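Local coordinates for protein Poly(A) ribonuclease POP2 (PDB 1UOC) that is a 3'-exoribonuclease with a preference for poly(A), probably a catalytic subunit of the CCR4-NOT mRNA deadenylase complex, of which this is the RNase D domain, at residues 34-48 with 76-88. Residues are numbered along the deposited sequence; the frame is centred on the assembly and turned at random.
With CA (calcium ion), chain C.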
ATOM      1  N   LEU A  34       7.227 -16.366  -3.194  1.00 32.20           N
ATOM      2  CA  LEU A  34       6.731 -15.771  -4.432  1.00 32.17           C
ATOM      3  C   LEU A  34       7.515 -14.518  -4.793  1.00 31.44           C
ATOM      4  O   LEU A  34       7.737 -14.241  -5.974  1.00 31.49           O
ATOM      5  CB  LEU A  34       5.244 -15.385  -4.311  1.00 31.42           C
ATOM      6  CG  LEU A  34       4.159 -16.452  -4.157  1.00 30.94           C
ATOM      7  CD1 LEU A  34       2.819 -15.778  -3.855  1.00 32.10           C
ATOM      8  CD2 LEU A  34       4.073 -17.283  -5.425  1.00 27.35           C
ATOM      9  N   VAL A  35       7.962 -13.777  -3.781  1.00 33.01           N
ATOM     10  CA  VAL A  35       8.639 -12.507  -4.037  1.00 32.59           C
ATOM     11  C   VAL A  35       9.790 -12.460  -5.039  1.00 31.51           C
ATOM     12  O   VAL A  35       9.898 -11.485  -5.780  1.00 29.46           O
ATOM     13  CB  VAL A  35       9.079 -11.806  -2.714  1.00 33.54           C
ATOM     14  CG1 VAL A  35      10.226 -12.554  -2.059  1.00 33.06           C
ATOM     15  CG2 VAL A  35       9.488 -10.345  -3.009  1.00 32.93           C
ATOM     16  N   SER A  36      10.639 -13.482  -5.095  1.00 32.29           N
ATOM     17  CA  SER A  36      11.744 -13.443  -6.066  1.00 31.91           C
ATOM     18  C   SER A  36      11.235 -13.255  -7.500  1.00 30.75           C
ATOM     19  O   SER A  36      11.875 -12.594  -8.308  1.00 34.31           O
ATOM     20  CB  SER A  36      12.605 -14.712  -5.981  1.00 31.88           C
ATOM     21  OG  SER A  36      11.849 -15.872  -6.293  1.00 37.02           O
ATOM     22  N   GLN A  37      10.078 -13.824  -7.816  1.00 30.28           N
ATOM     23  CA  GLN A  37       9.503 -13.687  -9.153  1.00 30.65           C
ATOM     24  C   GLN A  37       8.482 -12.539  -9.205  1.00 30.67           C
ATOM     25  O   GLN A  37       8.491 -11.690 -10.113  1.00 28.93           O
ATOM     26  CB  GLN A  37       8.815 -14.994  -9.579  1.00 30.28           C
ATOM     27  CG  GLN A  37       8.220 -14.932 -10.977  1.00 33.12           C
ATOM     28  CD  GLN A  37       7.682 -16.279 -11.441  1.00 33.79           C
ATOM     29  OE1 GLN A  37       7.976 -17.313 -10.850  1.00 30.83           O
ATOM     30  NE2 GLN A  37       6.899 -16.266 -12.512  1.00 33.22           N
ATOM     31  N   TYR A  38       7.581 -12.534  -8.233  1.00 29.55           N
ATOM     32  CA  TYR A  38       6.563 -11.503  -8.163  1.00 30.02           C
ATOM     33  C   TYR A  38       7.121 -10.456  -7.216  1.00 29.03           C
ATOM     34  O   TYR A  38       6.676 -10.318  -6.071  1.00 27.80           O
ATOM     35  CB  TYR A  38       5.260 -12.124  -7.678  1.00 29.18           C
ATOM     36  CG  TYR A  38       4.819 -13.237  -8.606  1.00 31.14           C
ATOM     37  CD1 TYR A  38       5.058 -14.579  -8.290  1.00 31.23           C
ATOM     38  CD2 TYR A  38       4.236 -12.942  -9.841  1.00 29.77           C
ATOM     39  CE1 TYR A  38       4.732 -15.596  -9.180  1.00 31.05           C
ATOM     40  CE2 TYR A  38       3.904 -13.946 -10.742  1.00 31.01           C
ATOM     41  CZ  TYR A  38       4.154 -15.270 -10.407  1.00 34.70           C
ATOM     42  OH  TYR A  38       3.829 -16.263 -11.304  1.00 33.89           O
ATOM     43  N   ASN A  39       8.120  -9.737  -7.738  1.00 28.64           N
ATOM     44  CA  ASN A  39       8.868  -8.729  -6.998  1.00 29.21           C
ATOM     45  C   ASN A  39       8.303  -7.318  -6.912  1.00 29.56           C
ATOM     46  O   ASN A  39       8.993  -6.406  -6.449  1.00 30.84           O
ATOM     47  CB  ASN A  39      10.332  -8.686  -7.494  1.00 28.51           C
ATOM     48  CG  ASN A  39      10.461  -8.343  -8.991  1.00 30.50           C
ATOM     49  OD1 ASN A  39       9.533  -7.818  -9.610  1.00 29.62           O
ATOM     50  ND2 ASN A  39      11.632  -8.630  -9.569  1.00 30.05           N
ATOM     51  N   HIS A  40       7.068  -7.127  -7.366  1.00 30.23           N
ATOM     52  CA  HIS A  40       6.409  -5.820  -7.261  1.00 30.26           C
ATOM     53  C   HIS A  40       5.360  -5.986  -6.154  1.00 30.32           C
ATOM     54  O   HIS A  40       4.507  -6.870  -6.219  1.00 29.56           O
ATOM     55  CB  HIS A  40       5.742  -5.418  -8.586  1.00 30.41           C
ATOM     56  CG  HIS A  40       6.685  -4.806  -9.578  1.00 32.14           C
ATOM     57  ND1 HIS A  40       7.819  -5.452 -10.032  1.00 30.67           N
ATOM     58  CD2 HIS A  40       6.677  -3.594 -10.184  1.00 30.56           C
ATOM     59  CE1 HIS A  40       8.467  -4.660 -10.868  1.00 33.72           C
ATOM     60  NE2 HIS A  40       7.798  -3.525 -10.978  1.00 32.48           N
ATOM     61  N   VAL A  41       5.445  -5.139  -5.135  1.00 29.71           N
ATOM     62  CA  VAL A  41       4.554  -5.201  -3.982  1.00 29.26           C
ATOM     63  C   VAL A  41       3.805  -3.886  -3.754  1.00 29.34           C
ATOM     64  O   VAL A  41       4.425  -2.826  -3.629  1.00 28.98           O
ATOM     65  CB  VAL A  41       5.362  -5.473  -2.691  1.00 29.39           C
ATOM     66  CG1 VAL A  41       4.434  -5.895  -1.549  1.00 28.45           C
ATOM     67  CG2 VAL A  41       6.412  -6.528  -2.964  1.00 35.42           C
ATOM     68  N   SER A  42       2.481  -3.955  -3.685  1.00 27.28           N
ATOM     69  CA  SER A  42       1.680  -2.758  -3.426  1.00 28.39           C
ATOM     70  C   SER A  42       1.188  -2.864  -1.987  1.00 26.82           C
ATOM     71  O   SER A  42       1.024  -3.967  -1.457  1.00 27.97           O
ATOM     72  CB  SER A  42       0.481  -2.699  -4.358  1.00 26.55           C
ATOM     73  OG  SER A  42      -0.345  -3.824  -4.129  1.00 27.04           O
ATOM     74  N   ILE A  43       0.970  -1.721  -1.355  1.00 26.27           N
ATOM     75  CA  ILE A  43       0.493  -1.702   0.016  1.00 28.03           C
ATOM     76  C   ILE A  43      -0.624  -0.687   0.226  1.00 29.12           C
ATOM     77  O   ILE A  43      -0.637   0.385  -0.375  1.00 31.09           O
ATOM     78  CB  ILE A  43       1.638  -1.393   1.007  1.00 29.83           C
ATOM     79  CG1 ILE A  43       1.077  -1.302   2.430  1.00 28.96           C
ATOM     80  CG2 ILE A  43       2.355  -0.101   0.599  1.00 26.23           C
ATOM     81  CD1 ILE A  43       2.103  -0.936   3.464  1.00 32.84           C
ATOM     82  N   SER A  44      -1.561  -1.040   1.091  1.00 31.37           N
ATOM     83  CA  SER A  44      -2.677  -0.171   1.420  1.00 32.10           C
ATOM     84  C   SER A  44      -2.950  -0.341   2.911  1.00 33.89           C
ATOM     85  O   SER A  44      -2.640  -1.383   3.503  1.00 30.90           O
ATOM     86  CB  SER A  44      -3.913  -0.542   0.613  1.00 33.17           C
ATOM     87  OG  SER A  44      -4.890   0.470   0.763  1.00 40.05           O
ATOM     88  N   THR A  45      -3.522   0.683   3.525  1.00 35.75           N
ATOM     89  CA  THR A  45      -3.766   0.618   4.953  1.00 39.28           C
ATOM     90  C   THR A  45      -5.089   1.224   5.365  1.00 41.79           C
ATOM     91  O   THR A  45      -5.694   2.021   4.647  1.00 41.77           O
ATOM     92  CB  THR A  45      -2.681   1.356   5.724  1.00 40.99           C
ATOM     93  OG1 THR A  45      -2.721   2.740   5.348  1.00 42.25           O
ATOM     94  CG2 THR A  45      -1.303   0.774   5.418  1.00 37.86           C
ATOM     95  N   GLU A  46      -5.526   0.826   6.545  1.00 43.82           N
ATOM     96  CA  GLU A  46      -6.757   1.321   7.106  1.00 47.00           C
ATOM     97  C   GLU A  46      -6.454   1.522   8.581  1.00 47.32           C
ATOM     98  O   GLU A  46      -6.159   0.572   9.309  1.00 45.90           O
ATOM     99  CB  GLU A  46      -7.884   0.307   6.896  1.00 48.23           C
ATOM    100  CG  GLU A  46      -9.267   0.832   7.266  1.00 53.60           C
ATOM    101  CD  GLU A  46      -9.621   2.110   6.530  1.00 55.80           C
ATOM    102  OE1 GLU A  46      -9.720   2.083   5.286  1.00 58.20           O
ATOM    103  OE2 GLU A  46      -9.797   3.150   7.198  1.00 61.25           O
ATOM    104  N   PHE A  47      -6.477   2.780   9.000  1.00 49.13           N
ATOM    105  CA  PHE A  47      -6.207   3.117  10.386  1.00 50.43           C
ATOM    106  C   PHE A  47      -7.495   3.543  11.041  1.00 52.90           C
ATOM    107  O   PHE A  47      -8.396   4.077  10.392  1.00 53.30           O
ATOM    108  CB  PHE A  47      -5.223   4.279  10.497  1.00 49.84           C
ATOM    109  CG  PHE A  47      -3.920   4.052   9.797  1.00 50.34           C
ATOM    110  CD1 PHE A  47      -3.699   4.574   8.526  1.00 50.64           C
ATOM    111  CD2 PHE A  47      -2.897   3.341  10.419  1.00 50.35           C
ATOM    112  CE1 PHE A  47      -2.472   4.396   7.883  1.00 52.30           C
ATOM    113  CE2 PHE A  47      -1.666   3.158   9.782  1.00 52.18           C
ATOM    114  CZ  PHE A  47      -1.453   3.686   8.516  1.00 51.30           C
ATOM    115  N   VAL A  48      -7.577   3.300  12.338  1.00 55.41           N
ATOM    116  CA  VAL A  48      -8.735   3.694  13.110  1.00 57.11           C
ATOM    117  C   VAL A  48      -8.267   4.778  14.085  1.00 58.26           C
ATOM    118  O   VAL A  48      -7.288   4.598  14.816  1.00 57.78           O
ATOM    119  CB  VAL A  48      -9.333   2.485  13.859  1.00 59.27           C
ATOM    120  CG1 VAL A  48      -9.906   1.498  12.849  1.00 60.24           C
ATOM    121  CG2 VAL A  48      -8.274   1.801  14.705  1.00 58.43           C
ATOM    122  N   LEU A  76      -2.286   6.581  15.679  1.00 74.79           N
ATOM    123  CA  LEU A  76      -3.122   5.918  14.682  1.00 71.30           C
ATOM    124  C   LEU A  76      -2.836   4.432  14.819  1.00 67.98           C
ATOM    125  O   LEU A  76      -1.677   4.029  14.825  1.00 69.02           O
ATOM    126  CB  LEU A  76      -2.725   6.343  13.263  1.00 71.54           C
ATOM    127  CG  LEU A  76      -3.165   7.672  12.651  1.00 73.15           C
ATOM    128  CD1 LEU A  76      -2.328   7.966  11.411  1.00 71.83           C
ATOM    129  CD2 LEU A  76      -4.646   7.612  12.299  1.00 72.28           C
ATOM    130  N   ASN A  77      -3.872   3.615  14.937  1.00 64.41           N
ATOM    131  CA  ASN A  77      -3.657   2.177  15.047  1.00 60.91           C
ATOM    132  C   ASN A  77      -4.248   1.458  13.836  1.00 55.52           C
ATOM    133  O   ASN A  77      -5.412   1.652  13.475  1.00 54.23           O
ATOM    134  CB  ASN A  77      -4.239   1.630  16.362  1.00 64.51           C
ATOM    135  CG  ASN A  77      -5.645   2.136  16.652  1.00 68.56           C
ATOM    136  OD1 ASN A  77      -5.898   3.349  16.659  1.00 70.68           O
ATOM    137  ND2 ASN A  77      -6.565   1.208  16.918  1.00 69.38           N
ATOM    138  N   PRO A  78      -3.438   0.615  13.187  1.00 50.97           N
ATOM    139  CA  PRO A  78      -3.836  -0.151  12.005  1.00 47.54           C
ATOM    140  C   PRO A  78      -4.889  -1.201  12.333  1.00 43.83           C
ATOM    141  O   PRO A  78      -4.752  -1.938  13.303  1.00 40.60           O
ATOM    142  CB  PRO A  78      -2.528  -0.806  11.546  1.00 47.92           C
ATOM    143  CG  PRO A  78      -1.447  -0.191  12.422  1.00 50.08           C
ATOM    144  CD  PRO A  78      -2.144   0.134  13.690  1.00 51.75           C
ATOM    145  N   ILE A  79      -5.933  -1.265  11.521  1.00 40.09           N
ATOM    146  CA  ILE A  79      -6.979  -2.248  11.721  1.00 38.32           C
ATOM    147  C   ILE A  79      -6.843  -3.265  10.575  1.00 36.84           C
ATOM    148  O   ILE A  79      -7.082  -4.462  10.746  1.00 36.00           O
ATOM    149  CB  ILE A  79      -8.381  -1.568  11.714  1.00 38.72           C
ATOM    150  CG1 ILE A  79      -9.473  -2.588  12.048  1.00 41.67           C
ATOM    151  CG2 ILE A  79      -8.663  -0.949  10.383  1.00 38.32           C
ATOM    152  CD1 ILE A  79      -9.545  -2.947  13.520  1.00 42.48           C
ATOM    153  N   GLN A  80      -6.442  -2.775   9.407  1.00 35.01           N
ATOM    154  CA  GLN A  80      -6.254  -3.622   8.231  1.00 34.58           C
ATOM    155  C   GLN A  80      -5.105  -3.115   7.366  1.00 34.07           C
ATOM    156  O   GLN A  80      -4.787  -1.917   7.357  1.00 32.16           O
ATOM    157  CB  GLN A  80      -7.528  -3.666   7.379  1.00 37.30           C
ATOM    158  CG  GLN A  80      -8.590  -4.629   7.871  1.00 37.09           C
ATOM    159  CD  GLN A  80      -9.857  -4.586   7.034  1.00 39.01           C
ATOM    160  OE1 GLN A  80     -10.677  -5.506   7.088  1.00 44.72           O
ATOM    161  NE2 GLN A  80     -10.030  -3.516   6.265  1.00 38.56           N
ATOM    162  N   LEU A  81      -4.485  -4.040   6.641  1.00 30.78           N
ATOM    163  CA  LEU A  81      -3.395  -3.709   5.750  1.00 28.73           C
ATOM    164  C   LEU A  81      -3.367  -4.719   4.609  1.00 27.73           C
ATOM    165  O   LEU A  81      -3.424  -5.919   4.833  1.00 28.46           O
ATOM    166  CB  LEU A  81      -2.068  -3.705   6.517  1.00 27.43           C
ATOM    167  CG  LEU A  81      -0.779  -3.323   5.782  1.00 30.38           C
ATOM    168  CD1 LEU A  81       0.278  -2.910   6.799  1.00 30.20           C
ATOM    169  CD2 LEU A  81      -0.274  -4.491   4.934  1.00 28.85           C
ATOM    170  N   GLY A  82      -3.296  -4.224   3.380  1.00 27.00           N
ATOM    171  CA  GLY A  82      -3.255  -5.111   2.234  1.00 24.88           C
ATOM    172  C   GLY A  82      -1.916  -5.126   1.508  1.00 23.46           C
ATOM    173  O   GLY A  82      -1.226  -4.114   1.444  1.00 21.74           O
ATOM    174  N   LEU A  83      -1.538  -6.290   0.986  1.00 23.84           N
ATOM    175  CA  LEU A  83      -0.303  -6.446   0.214  1.00 24.76           C
ATOM    176  C   LEU A  83      -0.662  -7.270  -1.007  1.00 25.66           C
ATOM    177  O   LEU A  83      -1.351  -8.280  -0.903  1.00 23.12           O
ATOM    178  CB  LEU A  83       0.788  -7.198   0.990  1.00 25.36           C
ATOM    179  CG  LEU A  83       1.499  -6.525   2.161  1.00 27.86           C
ATOM    180  CD1 LEU A  83       2.597  -7.466   2.664  1.00 30.34           C
ATOM    181  CD2 LEU A  83       2.085  -5.175   1.732  1.00 26.18           C
ATOM    182  N   SER A  84      -0.208  -6.828  -2.169  1.00 25.46           N
ATOM    183  CA  SER A  84      -0.474  -7.556  -3.392  1.00 27.00           C
ATOM    184  C   SER A  84       0.868  -7.715  -4.105  1.00 28.03           C
ATOM    185  O   SER A  84       1.702  -6.801  -4.079  1.00 26.37           O
ATOM    186  CB  SER A  84      -1.458  -6.780  -4.270  1.00 26.74           C
ATOM    187  OG  SER A  84      -2.060  -7.642  -5.216  1.00 26.96           O
ATOM    188  N   LEU A  85       1.072  -8.878  -4.721  1.00 28.21           N
ATOM    189  CA  LEU A  85       2.315  -9.157  -5.435  1.00 26.90           C
ATOM    190  C   LEU A  85       2.095  -9.500  -6.899  1.00 26.73           C
ATOM    191  O   LEU A  85       1.087 -10.126  -7.256  1.00 28.69           O
ATOM    192  CB  LEU A  85       3.031 -10.333  -4.771  1.00 30.06           C
ATOM    193  CG  LEU A  85       4.025 -10.067  -3.646  1.00 29.32           C
ATOM    194  CD1 LEU A  85       3.390  -9.205  -2.585  1.00 33.35           C
ATOM    195  CD2 LEU A  85       4.460 -11.412  -3.062  1.00 30.66           C
ATOM    196  N   SER A  86       3.038  -9.095  -7.740  1.00 26.59           N
ATOM    197  CA  SER A  86       3.006  -9.402  -9.165  1.00 27.04           C
ATOM    198  C   SER A  86       4.386  -9.088  -9.733  1.00 28.58           C
ATOM    199  O   SER A  86       5.228  -8.509  -9.039  1.00 28.41           O
ATOM    200  CB  SER A  86       1.965  -8.561  -9.902  1.00 25.85           C
ATOM    201  OG  SER A  86       2.495  -7.272 -10.203  1.00 31.47           O
ATOM    202  N   ASP A  87       4.625  -9.473 -10.985  1.00 29.62           N
ATOM    203  CA  ASP A  87       5.901  -9.164 -11.621  1.00 32.29           C
ATOM    204  C   ASP A  87       5.730  -7.783 -12.253  1.00 33.41           C
ATOM    205  O   ASP A  87       4.677  -7.159 -12.102  1.00 33.21           O
ATOM    206  CB  ASP A  87       6.278 -10.241 -12.666  1.00 33.87           C
ATOM    207  CG  ASP A  87       5.357 -10.260 -13.890  1.00 38.23           C
ATOM    208  OD1 ASP A  87       5.482 -11.220 -14.683  1.00 42.41           O
ATOM    209  OD2 ASP A  87       4.529  -9.341 -14.077  1.00 40.19           O
ATOM    210  N   ALA A  88       6.745  -7.305 -12.960  1.00 34.41           N
ATOM    211  CA  ALA A  88       6.689  -5.977 -13.565  1.00 35.96           C
ATOM    212  C   ALA A  88       5.562  -5.793 -14.580  1.00 36.41           C
ATOM    213  O   ALA A  88       5.072  -4.683 -14.772  1.00 35.35           O
ATOM    214  CB  ALA A  88       8.047  -5.640 -14.217  1.00 35.81           C
TER
HETATM  215 CA    CA C1290      10.827 -17.707  -4.944  1.00 47.53          CA
HETATM  216  O   HOH W   1      11.234 -15.832  -3.093  1.00 38.56           O
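Glu46 O takes two backbone donors, Ile79 N at 2.9 Å and, weakly, Gln80 N at 3.4 Å; this classic beta bulge interrupts an antiparallel ladder between strands 40-48 and 77-86, central in the mixed sheet of the RNase H-like fold of DEDD nucleases. The bulge lies beside the predicted catalytic metal site, to which Ser44 and Glu46 contribute together with Asp166 and Gln250. Gly82 pairs with Ser44; a CB there would point to the same face as the Ser44 side chain, so glycine keeps that side uncrowded. On the other face branched aliphatics pack side by side: Val41 CG1 against Leu85 CD1 (3.6 Å), and Ile43 CB against Leu83 CD2; helix 165-174 covers Ile43 and Leu81. Thr45 OG1 instead hydrogen-bonds Asp166, a predicted metal ligand. At the far end His40 N donates to Ser86 O at 2.8 Å. His40 CG stands anti to the carbonyl carbon (chi1 -82°), which carries the ring beneath Ala88, whose CA sits over the face of the His40 ring, 3.7 Å from its centroid, as a CH-pi contact. Replacing His40 by an alanine is likely to take the flat surface from Ala88 and a donor from Asn39 OD1. That donor is His40 ND1, which reaches Asn39 OD1 at 3.0 Å, with the oxygen close to the imidazole plane.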